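Local structure of afamin (Homo sapiens, 6FAK) at residues 108-121 / 137-151. The protein carries hydrophobic molecules in body fluids, binds vitamin E and keeps lipidated Wnt proteins soluble and active. Numbering follows the deposited sequence.
Sequences KKSDVGFLPPFPTL and LLNHFLYEVARRNPF. With NA (sodium ion), chain F.
R148, near the end of helix 134-148, sends its guanidinium group into a bend of the 108-121 loop, where NH2 donates to P116 O at 2.9 Å. The N-H...O angle is 177°; the donor stands above the carbonyl plane, while the oxygen lies in the guanidinium plane. A water accepting from NE also donates to P116 O, giving this oxygen a second donor. The chain runs extended from CG to NE, and the turn about CD-NE (chi4 82°) sets the guanidinium so that NH1 faces E144, bonding E144 O at 3.0 Å and, as a salt bridge, the anti side of E144 OE1 at 2.7 Å. Shortening R148 to an alanine removes the guanidinium, which is likely to leave P116 O without its NH2 donor and E144 OE1 without its closer positive partner. Loop carbons sandwich the guanidinium, F118 CA and P119 CD over one face and L115 CB over the other. At the far end, the extended K108 side chain runs past the F151 ring, and NZ donates to P150 O (2.8 Å).

Nonpolar loop side chains pack against the helix between these bonds. L115 CD2 lies over one face of the R147 guanidinium, toward its rim, 3.3 Å from NH2; Y143 OH lies over the centre of the opposite face. The F118 ring meets V145 CG2 with its edge, CE2 lying 3.9 Å away, and P119 CG rests against the E144 carboxylate. V112 packs over the backbone carbonyls of R147 and R148.

The turn V112-L115 also presents G113 O and L115 O to a sodium ion, both at 2.5 Å. Within this all-helical albumin domain, the loop linking helices 97-106 and 123-132 runs along helix 134-148, whose other sides pack on helices 22-33 and 154-171; Q35 takes R147 NH2 through its backbone oxygen.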
loop_
_atom_site.group_PDB
_atom_site.type_symbol
_atom_site.label_atom_id
_atom_site.label_comp_id
_atom_site.label_asym_id
_atom_site.label_seq_id
_atom_site.Cartn_x
_atom_site.Cartn_y
_atom_site.Cartn_z
ATOM N N LYS A 108 -3.862 -5.339 -15.063
ATOM C CA LYS A 108 -2.851 -5.551 -14.009
ATOM C C LYS A 108 -3.352 -6.570 -13.023
ATOM O O LYS A 108 -4.541 -6.555 -12.676
ATOM C CB LYS A 108 -2.517 -4.229 -13.294
ATOM C CG LYS A 108 -1.825 -3.278 -14.248
ATOM C CD LYS A 108 -1.376 -2.008 -13.565
ATOM C CE LYS A 108 -0.542 -1.118 -14.475
ATOM N NZ LYS A 108 0.128 -0.108 -13.627
ATOM N N LYS A 109 -2.460 -7.450 -12.574
ATOM C CA LYS A 109 -2.781 -8.451 -11.539
ATOM C C LYS A 109 -2.038 -8.159 -10.254
ATOM O O LYS A 109 -0.782 -8.132 -10.250
ATOM C CB LYS A 109 -2.368 -9.852 -12.017
ATOM C CG LYS A 109 -3.189 -10.337 -13.219
ATOM C CD LYS A 109 -2.321 -10.314 -14.467
ATOM C CE LYS A 109 -3.132 -10.401 -15.748
ATOM N NZ LYS A 109 -2.242 -9.991 -16.830
ATOM N N SER A 110 -2.800 -7.957 -9.175
ATOM C CA SER A 110 -2.243 -7.853 -7.816
ATOM C C SER A 110 -1.549 -9.127 -7.371
ATOM O O SER A 110 -0.497 -9.059 -6.758
ATOM C CB SER A 110 -3.358 -7.510 -6.811
ATOM O OG SER A 110 -4.555 -8.167 -7.200
ATOM N N ASP A 111 -2.110 -10.283 -7.733
ATOM C CA ASP A 111 -1.586 -11.596 -7.270
ATOM C C ASP A 111 -0.483 -11.987 -8.260
ATOM O O ASP A 111 -0.772 -12.382 -9.373
ATOM C CB ASP A 111 -2.725 -12.653 -7.202
ATOM C CG ASP A 111 -2.201 -14.114 -7.108
ATOM O OD1 ASP A 111 -1.032 -14.360 -6.798
ATOM O OD2 ASP A 111 -2.982 -15.033 -7.332
ATOM N N VAL A 112 0.766 -11.761 -7.888
ATOM C CA VAL A 112 1.894 -12.035 -8.788
ATOM C C VAL A 112 2.491 -13.439 -8.542
ATOM O O VAL A 112 3.606 -13.684 -8.910
ATOM C CB VAL A 112 2.932 -10.891 -8.787
ATOM C CG1 VAL A 112 2.259 -9.628 -9.292
ATOM C CG2 VAL A 112 3.559 -10.619 -7.407
ATOM N N GLY A 113 1.691 -14.365 -8.006
ATOM C CA GLY A 113 2.131 -15.732 -7.680
ATOM C C GLY A 113 2.316 -16.567 -8.921
ATOM O O GLY A 113 2.944 -17.627 -8.844
ATOM N N PHE A 114 1.772 -16.123 -10.060
ATOM C CA PHE A 114 2.095 -16.727 -11.367
ATOM C C PHE A 114 3.562 -16.534 -11.851
ATOM O O PHE A 114 3.969 -17.173 -12.850
ATOM C CB PHE A 114 1.124 -16.309 -12.475
ATOM C CG PHE A 114 1.164 -14.846 -12.816
ATOM C CD1 PHE A 114 2.029 -14.362 -13.809
ATOM C CD2 PHE A 114 0.402 -13.940 -12.112
ATOM C CE1 PHE A 114 2.111 -13.016 -14.110
ATOM C CE2 PHE A 114 0.486 -12.569 -12.426
ATOM C CZ PHE A 114 1.327 -12.122 -13.422
ATOM N N LEU A 115 4.320 -15.642 -11.209
ATOM C CA LEU A 115 5.726 -15.417 -11.532
ATOM C C LEU A 115 6.630 -16.333 -10.721
ATOM O O LEU A 115 6.297 -16.664 -9.580
ATOM C CB LEU A 115 6.093 -13.949 -11.265
ATOM C CG LEU A 115 5.393 -12.988 -12.278
ATOM C CD1 LEU A 115 5.767 -11.551 -12.009
ATOM C CD2 LEU A 115 5.655 -13.315 -13.734
ATOM N N PRO A 116 7.812 -16.697 -11.263
ATOM C CA PRO A 116 8.763 -17.476 -10.482
ATOM C C PRO A 116 9.285 -16.714 -9.270
ATOM O O PRO A 116 9.095 -15.492 -9.164
ATOM C CB PRO A 116 9.923 -17.710 -11.462
ATOM C CG PRO A 116 9.864 -16.583 -12.390
ATOM C CD PRO A 116 8.403 -16.220 -12.526
ATOM N N PRO A 117 9.955 -17.427 -8.362
ATOM C CA PRO A 117 10.630 -16.725 -7.277
ATOM C C PRO A 117 11.611 -15.696 -7.881
ATOM O O PRO A 117 12.195 -15.937 -8.924
ATOM C CB PRO A 117 11.394 -17.838 -6.532
ATOM C CG PRO A 117 10.897 -19.136 -7.071
ATOM C CD PRO A 117 10.315 -18.867 -8.424
ATOM N N PHE A 118 11.724 -14.541 -7.264
ATOM C CA PHE A 118 12.613 -13.489 -7.785
ATOM C C PHE A 118 13.996 -14.043 -8.162
ATOM O O PHE A 118 14.642 -14.657 -7.312
ATOM C CB PHE A 118 12.774 -12.408 -6.716
ATOM C CG PHE A 118 13.268 -11.124 -7.256
ATOM C CD1 PHE A 118 14.617 -10.972 -7.635
ATOM C CD2 PHE A 118 12.394 -10.063 -7.434
ATOM C CE1 PHE A 118 15.072 -9.771 -8.158
ATOM C CE2 PHE A 118 12.855 -8.854 -7.948
ATOM C CZ PHE A 118 14.192 -8.707 -8.308
ATOM N N PRO A 119 14.473 -13.820 -9.413
ATOM C CA PRO A 119 15.770 -14.452 -9.761
ATOM C C PRO A 119 16.980 -13.786 -9.072
ATOM O O PRO A 119 17.436 -12.723 -9.502
ATOM C CB PRO A 119 15.858 -14.303 -11.291
ATOM C CG PRO A 119 15.017 -13.115 -11.595
ATOM C CD PRO A 119 13.954 -12.990 -10.520
ATOM N N THR A 120 17.470 -14.401 -8.002
ATOM C CA THR A 120 18.666 -13.889 -7.298
ATOM C C THR A 120 19.953 -14.321 -8.019
ATOM O O THR A 120 20.134 -15.495 -8.285
ATOM C CB THR A 120 18.752 -14.392 -5.838
ATOM O OG1 THR A 120 17.465 -14.322 -5.215
ATOM C CG2 THR A 120 19.760 -13.548 -5.037
ATOM N N LEU A 121 20.830 -13.366 -8.322
ATOM C CA LEU A 121 22.136 -13.664 -8.888
ATOM C C LEU A 121 23.087 -14.122 -7.802
ATOM O O LEU A 121 22.981 -13.727 -6.636
ATOM C CB LEU A 121 22.751 -12.435 -9.570
ATOM C CG LEU A 121 22.053 -11.915 -10.826
ATOM C CD1 LEU A 121 22.407 -10.453 -11.075
ATOM C CD2 LEU A 121 22.392 -12.782 -12.030
ATOM N N LEU A 137 22.119 -4.784 -15.952
ATOM C CA LEU A 137 21.767 -5.271 -14.625
ATOM C C LEU A 137 20.609 -4.482 -14.080
ATOM O O LEU A 137 19.682 -5.049 -13.539
ATOM C CB LEU A 137 22.945 -5.157 -13.662
ATOM C CG LEU A 137 22.701 -5.775 -12.275
ATOM C CD1 LEU A 137 23.070 -7.249 -12.289
ATOM C CD2 LEU A 137 23.456 -5.028 -11.185
ATOM N N LEU A 138 20.693 -3.171 -14.175
ATOM C CA LEU A 138 19.648 -2.308 -13.693
ATOM C C LEU A 138 18.375 -2.488 -14.536
ATOM O O LEU A 138 17.285 -2.445 -13.984
ATOM C CB LEU A 138 20.108 -0.844 -13.679
ATOM C CG LEU A 138 19.381 0.127 -12.729
ATOM C CD1 LEU A 138 20.356 0.890 -11.839
ATOM C CD2 LEU A 138 18.480 1.103 -13.476
ATOM N N ASN A 139 18.513 -2.666 -15.855
ATOM C CA ASN A 139 17.368 -2.938 -16.719
ATOM C C ASN A 139 16.627 -4.201 -16.277
ATOM O O ASN A 139 15.422 -4.162 -16.127
ATOM C CB ASN A 139 17.741 -3.063 -18.190
ATOM C CG ASN A 139 17.982 -1.715 -18.867
ATOM O OD1 ASN A 139 17.634 -0.663 -18.337
ATOM N ND2 ASN A 139 18.581 -1.754 -20.059
ATOM N N HIS A 140 17.355 -5.291 -16.038
ATOM C CA HIS A 140 16.735 -6.554 -15.614
ATOM C C HIS A 140 16.147 -6.467 -14.196
ATOM O O HIS A 140 15.031 -6.955 -13.945
ATOM C CB HIS A 140 17.712 -7.734 -15.749
ATOM C CG HIS A 140 17.053 -9.078 -15.645
ATOM N ND1 HIS A 140 16.766 -9.860 -16.741
ATOM C CD2 HIS A 140 16.612 -9.769 -14.568
ATOM C CE1 HIS A 140 16.172 -10.971 -16.343
ATOM N NE2 HIS A 140 16.073 -10.943 -15.029
ATOM N N PHE A 141 16.859 -5.815 -13.276
ATOM C CA PHE A 141 16.316 -5.532 -11.911
ATOM C C PHE A 141 14.946 -4.809 -11.930
ATOM O O PHE A 141 13.998 -5.238 -11.277
ATOM C CB PHE A 141 17.316 -4.659 -11.120
ATOM C CG PHE A 141 16.760 -4.089 -9.833
ATOM C CD1 PHE A 141 16.740 -4.852 -8.668
ATOM C CD2 PHE A 141 16.248 -2.802 -9.797
ATOM C CE1 PHE A 141 16.212 -4.348 -7.500
ATOM C CE2 PHE A 141 15.730 -2.282 -8.636
ATOM C CZ PHE A 141 15.713 -3.066 -7.491
ATOM N N LEU A 142 14.888 -3.719 -12.690
ATOM C CA LEU A 142 13.742 -2.903 -12.833
ATOM C C LEU A 142 12.554 -3.651 -13.485
ATOM O O LEU A 142 11.424 -3.525 -13.025
ATOM C CB LEU A 142 14.110 -1.665 -13.630
ATOM C CG LEU A 142 13.483 -0.318 -13.389
ATOM C CD1 LEU A 142 13.211 -0.038 -11.923
ATOM C CD2 LEU A 142 14.396 0.770 -13.982
ATOM N N TYR A 143 12.823 -4.395 -14.560
ATOM C CA TYR A 143 11.869 -5.369 -15.096
ATOM C C TYR A 143 11.297 -6.297 -14.026
ATOM O O TYR A 143 10.074 -6.471 -13.943
ATOM C CB TYR A 143 12.539 -6.181 -16.205
ATOM C CG TYR A 143 11.873 -7.429 -16.664
ATOM C CD1 TYR A 143 10.740 -7.376 -17.455
ATOM C CD2 TYR A 143 12.413 -8.685 -16.369
ATOM C CE1 TYR A 143 10.115 -8.536 -17.900
ATOM C CE2 TYR A 143 11.812 -9.856 -16.828
ATOM C CZ TYR A 143 10.679 -9.769 -17.615
ATOM O OH TYR A 143 10.097 -10.904 -18.082
ATOM N N GLU A 144 12.171 -6.924 -13.236
ATOM C CA GLU A 144 11.754 -7.961 -12.312
ATOM C C GLU A 144 10.970 -7.353 -11.151
ATOM O O GLU A 144 9.931 -7.926 -10.714
ATOM C CB GLU A 144 12.943 -8.812 -11.816
ATOM C CG GLU A 144 13.690 -9.642 -12.902
ATOM C CD GLU A 144 12.910 -10.788 -13.542
ATOM O OE1 GLU A 144 11.747 -11.033 -13.168
ATOM O OE2 GLU A 144 13.487 -11.470 -14.449
ATOM N N VAL A 145 11.380 -6.163 -10.717
ATOM C CA VAL A 145 10.662 -5.449 -9.659
ATOM C C VAL A 145 9.287 -4.945 -10.116
ATOM O O VAL A 145 8.277 -5.156 -9.438
ATOM C CB VAL A 145 11.541 -4.338 -9.041
ATOM C CG1 VAL A 145 10.767 -3.607 -7.962
ATOM C CG2 VAL A 145 12.763 -4.975 -8.364
ATOM N N ALA A 146 9.222 -4.320 -11.291
ATOM C CA ALA A 146 7.987 -3.700 -11.762
ATOM C C ALA A 146 6.863 -4.705 -12.062
ATOM O O ALA A 146 5.726 -4.488 -11.692
ATOM C CB ALA A 146 8.259 -2.858 -12.979
ATOM N N ARG A 147 7.200 -5.839 -12.671
ATOM C CA ARG A 147 6.187 -6.869 -12.943
ATOM C C ARG A 147 5.628 -7.474 -11.675
ATOM O O ARG A 147 4.467 -7.898 -11.669
ATOM C CB ARG A 147 6.714 -7.959 -13.914
ATOM C CG ARG A 147 7.880 -8.795 -13.383
ATOM C CD ARG A 147 8.738 -9.378 -14.525
ATOM N NE ARG A 147 7.924 -10.217 -15.411
ATOM C CZ ARG A 147 8.062 -11.519 -15.605
ATOM N NH1 ARG A 147 9.048 -12.189 -15.004
ATOM N NH2 ARG A 147 7.209 -12.161 -16.394
ATOM N N ARG A 148 6.417 -7.445 -10.597
ATOM C CA ARG A 148 5.953 -7.935 -9.290
ATOM C C ARG A 148 5.293 -6.860 -8.427
ATOM O O ARG A 148 4.730 -7.193 -7.400
ATOM C CB ARG A 148 7.095 -8.580 -8.513
ATOM C CG ARG A 148 7.511 -9.958 -9.064
ATOM C CD ARG A 148 8.870 -10.424 -8.500
ATOM N NE ARG A 148 9.228 -11.742 -9.055
ATOM C CZ ARG A 148 9.783 -11.943 -10.233
ATOM N NH1 ARG A 148 10.170 -10.908 -10.988
ATOM N NH2 ARG A 148 9.951 -13.190 -10.685
ATOM N N ASN A 149 5.341 -5.608 -8.865
ATOM C CA ASN A 149 4.811 -4.451 -8.117
ATOM C C ASN A 149 4.064 -3.558 -9.121
ATOM O O ASN A 149 4.488 -2.429 -9.400
ATOM C CB ASN A 149 5.964 -3.697 -7.399
ATOM C CG ASN A 149 6.609 -4.522 -6.335
ATOM O OD1 ASN A 149 6.112 -4.555 -5.233
ATOM N ND2 ASN A 149 7.701 -5.260 -6.677
ATOM N N PRO A 150 2.964 -4.065 -9.690
ATOM C CA PRO A 150 2.387 -3.405 -10.855
ATOM C C PRO A 150 1.733 -2.063 -10.582
ATOM O O PRO A 150 1.458 -1.368 -11.547
ATOM C CB PRO A 150 1.267 -4.372 -11.289
ATOM C CG PRO A 150 0.971 -5.200 -10.084
ATOM C CD PRO A 150 2.267 -5.314 -9.362
ATOM N N PHE A 151 1.458 -1.751 -9.301
ATOM C CA PHE A 151 0.780 -0.502 -8.959
ATOM C C PHE A 151 1.711 0.544 -8.387
ATOM O O PHE A 151 1.263 1.660 -8.180
ATOM C CB PHE A 151 -0.356 -0.758 -8.003
ATOM C CG PHE A 151 -1.402 -1.656 -8.573
ATOM C CD1 PHE A 151 -2.219 -1.199 -9.574
ATOM C CD2 PHE A 151 -1.555 -2.964 -8.110
ATOM C CE1 PHE A 151 -3.139 -2.005 -10.161
ATOM C CE2 PHE A 151 -2.495 -3.775 -8.688
ATOM C CZ PHE A 151 -3.286 -3.288 -9.704
HETATM NA NA NA F . 5.233 -18.655 -8.440
HETATM O O HOH W 1 8.120 -13.643 -7.428
HETATM O O HOH W 2 6.323 -17.737 -6.565
#